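Local coordinates for uncharacterized protein Atu2452 (Agrobacterium tumefaciens, PDB 2R8B) that is of unknown function but probably acts as an alpha/beta hydrolase related to the dienelactone hydrolases, on a substrate not yet identified, at residues T47-S50 with Y51-S55; H230-S234 with G235-A239. One frame throughout, in Å; residues are numbered along the deposited sequence.

Contact 1: residues T47-S50 with Y51-S55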
ATOM      1  N   THR A  47     -17.488   2.883  11.274  1.00 61.59           N
ATOM      2  CA  THR A  47     -16.937   2.955   9.897  1.00 59.96           C
ATOM      3  C   THR A  47     -15.396   3.048   9.715  1.00 59.21           C
ATOM      4  O   THR A  47     -14.824   2.376   8.849  1.00 58.76           O
ATOM      5  CB  THR A  47     -17.735   3.941   8.986  1.00 60.15           C
ATOM      6  OG1 THR A  47     -16.975   4.199   7.792  1.00 56.97           O
ATOM      7  CG2 THR A  47     -18.192   5.290   9.787  1.00 60.74           C
ATOM      8  N   LYS A  48     -14.743   3.873  10.526  1.00 58.13           N
ATOM      9  CA  LYS A  48     -13.278   3.885  10.677  1.00 56.86           C
ATOM     10  C   LYS A  48     -12.737   2.657  11.409  1.00 56.48           C
ATOM     11  O   LYS A  48     -11.546   2.386  11.402  1.00 55.97           O
ATOM     12  CB  LYS A  48     -12.890   5.092  11.508  1.00 56.86           C
ATOM     13  CG  LYS A  48     -13.820   5.333  12.683  1.00 56.37           C
ATOM     14  CD  LYS A  48     -13.020   5.612  13.925  1.00 54.37           C
ATOM     15  CE  LYS A  48     -13.917   5.944  15.093  1.00 52.97           C
ATOM     16  NZ  LYS A  48     -13.066   6.052  16.287  1.00 51.39           N
ATOM     17  N   ASP A  49     -13.623   1.956  12.100  1.00 56.20           N
ATOM     18  CA  ASP A  49     -13.306   0.694  12.735  1.00 55.86           C
ATOM     19  C   ASP A  49     -13.571  -0.492  11.818  1.00 55.83           C
ATOM     20  O   ASP A  49     -13.721  -1.616  12.311  1.00 55.50           O
ATOM     21  CB  ASP A  49     -14.195   0.522  13.949  1.00 55.63           C
ATOM     22  CG  ASP A  49     -13.912   1.530  15.001  1.00 56.07           C
ATOM     23  OD1 ASP A  49     -12.732   1.941  15.035  1.00 56.56           O
ATOM     24  OD2 ASP A  49     -14.848   1.902  15.771  1.00 54.11           O
ATOM     25  N   SER A  50     -13.656  -0.258  10.503  1.00 55.46           N
ATOM     26  CA  SER A  50     -14.194  -1.300   9.614  1.00 55.04           C
ATOM     27  C   SER A  50     -13.258  -2.504   9.476  1.00 54.69           C
ATOM     28  O   SER A  50     -13.706  -3.615   9.265  1.00 55.04           O
ATOM     29  CB  SER A  50     -14.710  -0.746   8.262  1.00 55.12           C
ATOM     30  OG  SER A  50     -13.690  -0.268   7.380  1.00 54.91           O
ATOM     31  N   TYR A  51     -11.959  -2.282   9.611  1.00 54.52           N
ATOM     32  CA  TYR A  51     -11.020  -3.373   9.768  1.00 54.20           C
ATOM     33  C   TYR A  51     -10.609  -3.337  11.217  1.00 54.31           C
ATOM     34  O   TYR A  51     -10.565  -2.257  11.848  1.00 54.18           O
ATOM     35  CB  TYR A  51      -9.761  -3.163   8.920  1.00 54.14           C
ATOM     36  CG  TYR A  51      -9.942  -3.207   7.404  1.00 54.73           C
ATOM     37  CD1 TYR A  51      -9.913  -4.418   6.699  1.00 53.83           C
ATOM     38  CD2 TYR A  51     -10.099  -2.029   6.674  1.00 54.37           C
ATOM     39  CE1 TYR A  51     -10.061  -4.448   5.313  1.00 54.25           C
ATOM     40  CE2 TYR A  51     -10.255  -2.044   5.304  1.00 54.72           C
ATOM     41  CZ  TYR A  51     -10.236  -3.254   4.622  1.00 55.20           C
ATOM     42  OH  TYR A  51     -10.403  -3.235   3.254  1.00 54.09           O
ATOM     43  N   PHE A  52     -10.314  -4.515  11.743  1.00 54.30           N
ATOM     44  CA  PHE A  52      -9.567  -4.632  12.971  1.00 54.72           C
ATOM     45  C   PHE A  52      -8.187  -4.086  12.697  1.00 54.38           C
ATOM     46  O   PHE A  52      -7.615  -4.346  11.664  1.00 54.60           O
ATOM     47  CB  PHE A  52      -9.449  -6.095  13.393  1.00 55.24           C
ATOM     48  CG  PHE A  52      -8.861  -6.262  14.761  1.00 57.50           C
ATOM     49  CD1 PHE A  52      -9.668  -6.079  15.910  1.00 56.92           C
ATOM     50  CD2 PHE A  52      -7.487  -6.525  14.922  1.00 57.90           C
ATOM     51  CE1 PHE A  52      -9.125  -6.188  17.193  1.00 56.44           C
ATOM     52  CE2 PHE A  52      -6.933  -6.647  16.213  1.00 57.73           C
ATOM     53  CZ  PHE A  52      -7.761  -6.474  17.350  1.00 56.37           C
ATOM     54  N   HIS A  53      -7.634  -3.306  13.599  1.00 54.72           N
ATOM     55  CA  HIS A  53      -6.345  -2.700  13.280  1.00 54.63           C
ATOM     56  C   HIS A  53      -5.607  -2.225  14.517  1.00 54.97           C
ATOM     57  O   HIS A  53      -6.221  -1.998  15.546  1.00 54.74           O
ATOM     58  CB  HIS A  53      -6.539  -1.536  12.297  1.00 54.52           C
ATOM     59  CG  HIS A  53      -7.361  -0.400  12.834  1.00 53.85           C
ATOM     60  ND1 HIS A  53      -8.736  -0.408  12.824  1.00 53.73           N
ATOM     61  CD2 HIS A  53      -6.996   0.798  13.358  1.00 53.49           C
ATOM     62  CE1 HIS A  53      -9.184   0.728  13.339  1.00 54.59           C
ATOM     63  NE2 HIS A  53      -8.150   1.475  13.674  1.00 51.90           N
ATOM     64  N   LYS A  54      -4.291  -2.083  14.424  1.00 55.39           N
ATOM     65  CA  LYS A  54      -3.582  -1.248  15.393  1.00 55.23           C
ATOM     66  C   LYS A  54      -3.677   0.251  15.003  1.00 55.21           C
ATOM     67  O   LYS A  54      -3.790   0.583  13.806  1.00 55.46           O
ATOM     68  CB  LYS A  54      -2.117  -1.682  15.500  1.00 55.28           C
ATOM     69  CG  LYS A  54      -1.880  -2.860  16.417  1.00 56.33           C
ATOM     70  CD  LYS A  54      -0.796  -2.561  17.478  1.00 57.97           C
ATOM     71  CE  LYS A  54      -0.577  -3.769  18.402  1.00 58.80           C
ATOM     72  NZ  LYS A  54      -1.602  -3.811  19.476  1.00 60.52           N
ATOM     73  N   SER A  55      -3.624   1.150  15.997  1.00 54.80           N
ATOM     74  CA  SER A  55      -3.485   2.592  15.728  1.00 54.51           C
ATOM     75  C   SER A  55      -2.614   3.350  16.726  1.00 54.71           C
ATOM     76  O   SER A  55      -2.573   3.024  17.908  1.00 54.93           O
ATOM     77  CB  SER A  55      -4.852   3.268  15.612  1.00 54.31           C
ATOM     78  OG  SER A  55      -5.672   2.931  16.711  1.00 53.27           O
TER
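The His53 imidazole is folded back over the type I beta turn Thr47-Ser50, and its CE1 corner is turned toward both Lys48 O and the Asp49 carboxylate, which lie on the same side of it. This is the N-terminal lead-in to strand 53-56, an edge strand of the main sheet of an alpha/beta-hydrolase-like fold. CE1 approaches Lys48 O obliquely at 3.5 Å. The Asp49 carboxylate sits farther off, at the ring's edge and nearly in its plane, the two flat groups only 28° apart; Asp49 OD1 is 4.1 Å from His53 CE1. That is a loose approach rather than a bond, and OD1 remains 4.8 Å from His53 NE2, although a nearby negative charge could favour a protonated ring. The imidazole reaches the turn because CG stands between the backbone N and the carbonyl carbon (chi1 63°), which swings it back along the chain.

Inside the turn, Thr47 O receives two weak hydrogen bonds from Ser50, from N at 3.3 Å and from OG at 3.2 Å, so backbone and hydroxyl both point to the same oxygen, though neither bond is strong. At the junction, the Tyr51 side chain turns away from the turn toward helix 117-138. There it meets Lys126 in a cation-pi contact and Phe130 edge-to-face; the His53 ring also meets Phe130 edge-to-face.

What fixes the rotation of the imidazole is a bond to the chain just before it. His53 ND1 donates to Tyr51 O at 2.8 Å with an N-H...O angle of 169°; the carbonyl oxygen lies in the ring plane, while ND1 itself stands above the plane of the Tyr51 carbonyl.

Contact 2: residues H230-S234 with G235-A239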
ATOM      1  N   HIS A 230      11.417 -12.428  -3.912  1.00 47.57           N
ATOM      2  CA  HIS A 230      10.308 -11.768  -3.218  1.00 47.11           C
ATOM      3  C   HIS A 230      10.730 -11.138  -1.889  1.00 48.04           C
ATOM      4  O   HIS A 230       9.933 -10.419  -1.226  1.00 49.14           O
ATOM      5  CB  HIS A 230       9.225 -12.801  -2.927  1.00 45.91           C
ATOM      6  CG  HIS A 230       7.863 -12.211  -2.735  1.00 46.07           C
ATOM      7  ND1 HIS A 230       7.296 -11.322  -3.637  1.00 49.48           N
ATOM      8  CD2 HIS A 230       6.935 -12.406  -1.770  1.00 43.55           C
ATOM      9  CE1 HIS A 230       6.077 -11.004  -3.237  1.00 45.96           C
ATOM     10  NE2 HIS A 230       5.839 -11.639  -2.100  1.00 46.73           N
ATOM     11  N   GLU A 231      11.959 -11.421  -1.463  1.00 48.08           N
ATOM     12  CA  GLU A 231      12.468 -10.873  -0.202  1.00 48.17           C
ATOM     13  C   GLU A 231      12.654  -9.359  -0.279  1.00 48.60           C
ATOM     14  O   GLU A 231      13.013  -8.791  -1.337  1.00 49.08           O
ATOM     15  CB  GLU A 231      13.776 -11.553   0.217  1.00 47.69           C
ATOM     16  CG  GLU A 231      15.079 -10.953  -0.372  1.00 49.65           C
ATOM     17  CD  GLU A 231      15.436 -11.453  -1.786  1.00 49.65           C
ATOM     18  OE1 GLU A 231      16.565 -11.176  -2.246  1.00 51.04           O
ATOM     19  OE2 GLU A 231      14.618 -12.142  -2.424  1.00 48.70           O
ATOM     20  N   ILE A 232      12.366  -8.709   0.840  1.00 49.28           N
ATOM     21  CA  ILE A 232      12.749  -7.323   1.052  1.00 49.53           C
ATOM     22  C   ILE A 232      14.236  -7.273   1.398  1.00 49.97           C
ATOM     23  O   ILE A 232      14.618  -7.870   2.420  1.00 50.56           O
ATOM     24  CB  ILE A 232      11.965  -6.770   2.220  1.00 49.24           C
ATOM     25  CG1 ILE A 232      10.532  -6.515   1.797  1.00 49.66           C
ATOM     26  CG2 ILE A 232      12.620  -5.505   2.790  1.00 48.37           C
ATOM     27  CD1 ILE A 232       9.677  -6.190   2.995  1.00 52.80           C
ATOM     28  N   ARG A 233      15.066  -6.610   0.564  1.00 49.76           N
ATOM     29  CA  ARG A 233      16.485  -6.330   0.919  1.00 49.76           C
ATOM     30  C   ARG A 233      16.666  -5.065   1.770  1.00 49.83           C
ATOM     31  O   ARG A 233      15.842  -4.142   1.726  1.00 48.75           O
ATOM     32  CB  ARG A 233      17.414  -6.304  -0.295  1.00 49.21           C
ATOM     33  CG  ARG A 233      17.467  -7.657  -0.925  1.00 51.36           C
ATOM     34  CD  ARG A 233      18.729  -7.966  -1.736  1.00 51.42           C
ATOM     35  NE  ARG A 233      18.534  -9.285  -2.331  1.00 49.87           N
ATOM     36  CZ  ARG A 233      19.442  -9.974  -2.999  1.00 48.74           C
ATOM     37  NH1 ARG A 233      20.648  -9.485  -3.168  1.00 50.81           N
ATOM     38  NH2 ARG A 233      19.125 -11.154  -3.502  1.00 47.55           N
ATOM     39  N   SER A 234      17.755  -5.042   2.543  1.00 50.25           N
ATOM     40  CA  SER A 234      18.037  -3.905   3.376  1.00 51.06           C
ATOM     41  C   SER A 234      18.110  -2.664   2.497  1.00 50.77           C
ATOM     42  O   SER A 234      17.696  -1.578   2.928  1.00 51.05           O
ATOM     43  CB  SER A 234      19.315  -4.104   4.187  1.00 51.29           C
ATOM     44  OG  SER A 234      20.432  -3.605   3.488  1.00 54.70           O
ATOM     45  N   GLY A 235      18.584  -2.841   1.264  1.00 50.00           N
ATOM     46  CA  GLY A 235      18.573  -1.771   0.271  1.00 49.87           C
ATOM     47  C   GLY A 235      17.205  -1.159  -0.003  1.00 50.12           C
ATOM     48  O   GLY A 235      17.105   0.054  -0.229  1.00 49.28           O
ATOM     49  N   GLU A 236      16.154  -1.991  -0.020  1.00 51.04           N
ATOM     50  CA  GLU A 236      14.746  -1.485  -0.145  1.00 52.56           C
ATOM     51  C   GLU A 236      14.377  -0.604   1.050  1.00 52.49           C
ATOM     52  O   GLU A 236      13.710   0.418   0.908  1.00 53.02           O
ATOM     53  CB  GLU A 236      13.682  -2.601  -0.202  1.00 51.71           C
ATOM     54  CG  GLU A 236      13.994  -3.816  -1.048  1.00 53.59           C
ATOM     55  CD  GLU A 236      12.759  -4.647  -1.445  1.00 54.51           C
ATOM     56  OE1 GLU A 236      12.924  -5.868  -1.706  1.00 57.94           O
ATOM     57  OE2 GLU A 236      11.635  -4.102  -1.520  1.00 56.75           O
ATOM     58  N   ILE A 237      14.800  -1.017   2.239  1.00 52.51           N
ATOM     59  CA  ILE A 237      14.410  -0.292   3.413  1.00 52.34           C
ATOM     60  C   ILE A 237      15.086   1.056   3.368  1.00 52.79           C
ATOM     61  O   ILE A 237      14.473   2.046   3.744  1.00 53.62           O
ATOM     62  CB  ILE A 237      14.690  -1.059   4.714  1.00 52.38           C
ATOM     63  CG1 ILE A 237      13.811  -2.312   4.760  1.00 50.30           C
ATOM     64  CG2 ILE A 237      14.419  -0.158   5.964  1.00 50.63           C
ATOM     65  CD1 ILE A 237      14.250  -3.344   5.812  1.00 49.26           C
ATOM     66  N   ASP A 238      16.308   1.103   2.849  1.00 52.31           N
ATOM     67  CA  ASP A 238      17.003   2.371   2.681  1.00 52.64           C
ATOM     68  C   ASP A 238      16.231   3.330   1.829  1.00 52.20           C
ATOM     69  O   ASP A 238      15.908   4.435   2.247  1.00 52.74           O
ATOM     70  CB  ASP A 238      18.371   2.142   2.081  1.00 52.47           C
ATOM     71  CG  ASP A 238      19.296   1.495   3.063  1.00 55.06           C
ATOM     72  OD1 ASP A 238      18.950   1.414   4.274  1.00 58.40           O
ATOM     73  OD2 ASP A 238      20.373   1.062   2.639  1.00 59.23           O
ATOM     74  N   ALA A 239      15.905   2.882   0.639  1.00 52.12           N
ATOM     75  CA  ALA A 239      15.154   3.693  -0.294  1.00 52.17           C
ATOM     76  C   ALA A 239      13.827   4.150   0.341  1.00 51.79           C
ATOM     77  O   ALA A 239      13.376   5.267   0.077  1.00 51.36           O
ATOM     78  CB  ALA A 239      14.937   2.919  -1.609  1.00 50.68           C
TER
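Glu236 reaches back from the first turn of helix 234-244 to the chain that enters it. CG lies beside its own backbone N (chi1 -42°) and the rest of the side chain is extended, which carries OE1 to Arg233 N at the N-cap. The bond from Arg233 N to Glu236 OE1 is 3.2 Å long, bent to 149°, and arrives from above the carboxylate plane. This carboxylate is buried and well supplied with donors: His173 NE2 also bonds OE1, and OE2 is paired with Thr194 OG1.

Ser234 opens the helix. Its carbonyl O takes the bond from Asp238 N at 3.0 Å, and the Asp238 side chain, salt-bridged to Arg241, curls past that same oxygen. Arg233 O accepts weak bonds from Glu236 N and Ile237 N.

Ile232, one residue before the N-cap, packs against Ile237 in the first turn. Its CG2 lies 3.9 Å from Ile237 CG1, the two side chains crossing at about a right angle.

A glutamate at N3 bonding the N-cap N-H is one half of a capping box, and the Ile232-Ile237 pair, just before the cap and four residues after it, is a hydrophobic staple. Both motifs belong to the start of the helix that follows His230, probably the histidine of a Ser-His-Asp triad with Ser149 and Asp199, as in alpha/beta hydrolases.

Both contacts are local, lie at the surface, and shape the chain where it enters a regular element, but they share no element. Contact 1 leads into strand 53-56 and rests on helix 117-138; contact 2 starts helix 234-244, beside strand 220-226. Those two strands are the outermost of the main sheet, and the contacts sit on opposite sides of the chain's centre, about 28 Å apart between centres and about 18 Å between nearest atoms. No hydrogen bond crosses contact 1, whose segments meet loosely at the His53 ring and whose aromatic contacts are with helix 117-138, whereas contact 2 is tied by helix-start bonds and a buried carboxylate, close to the probable active site.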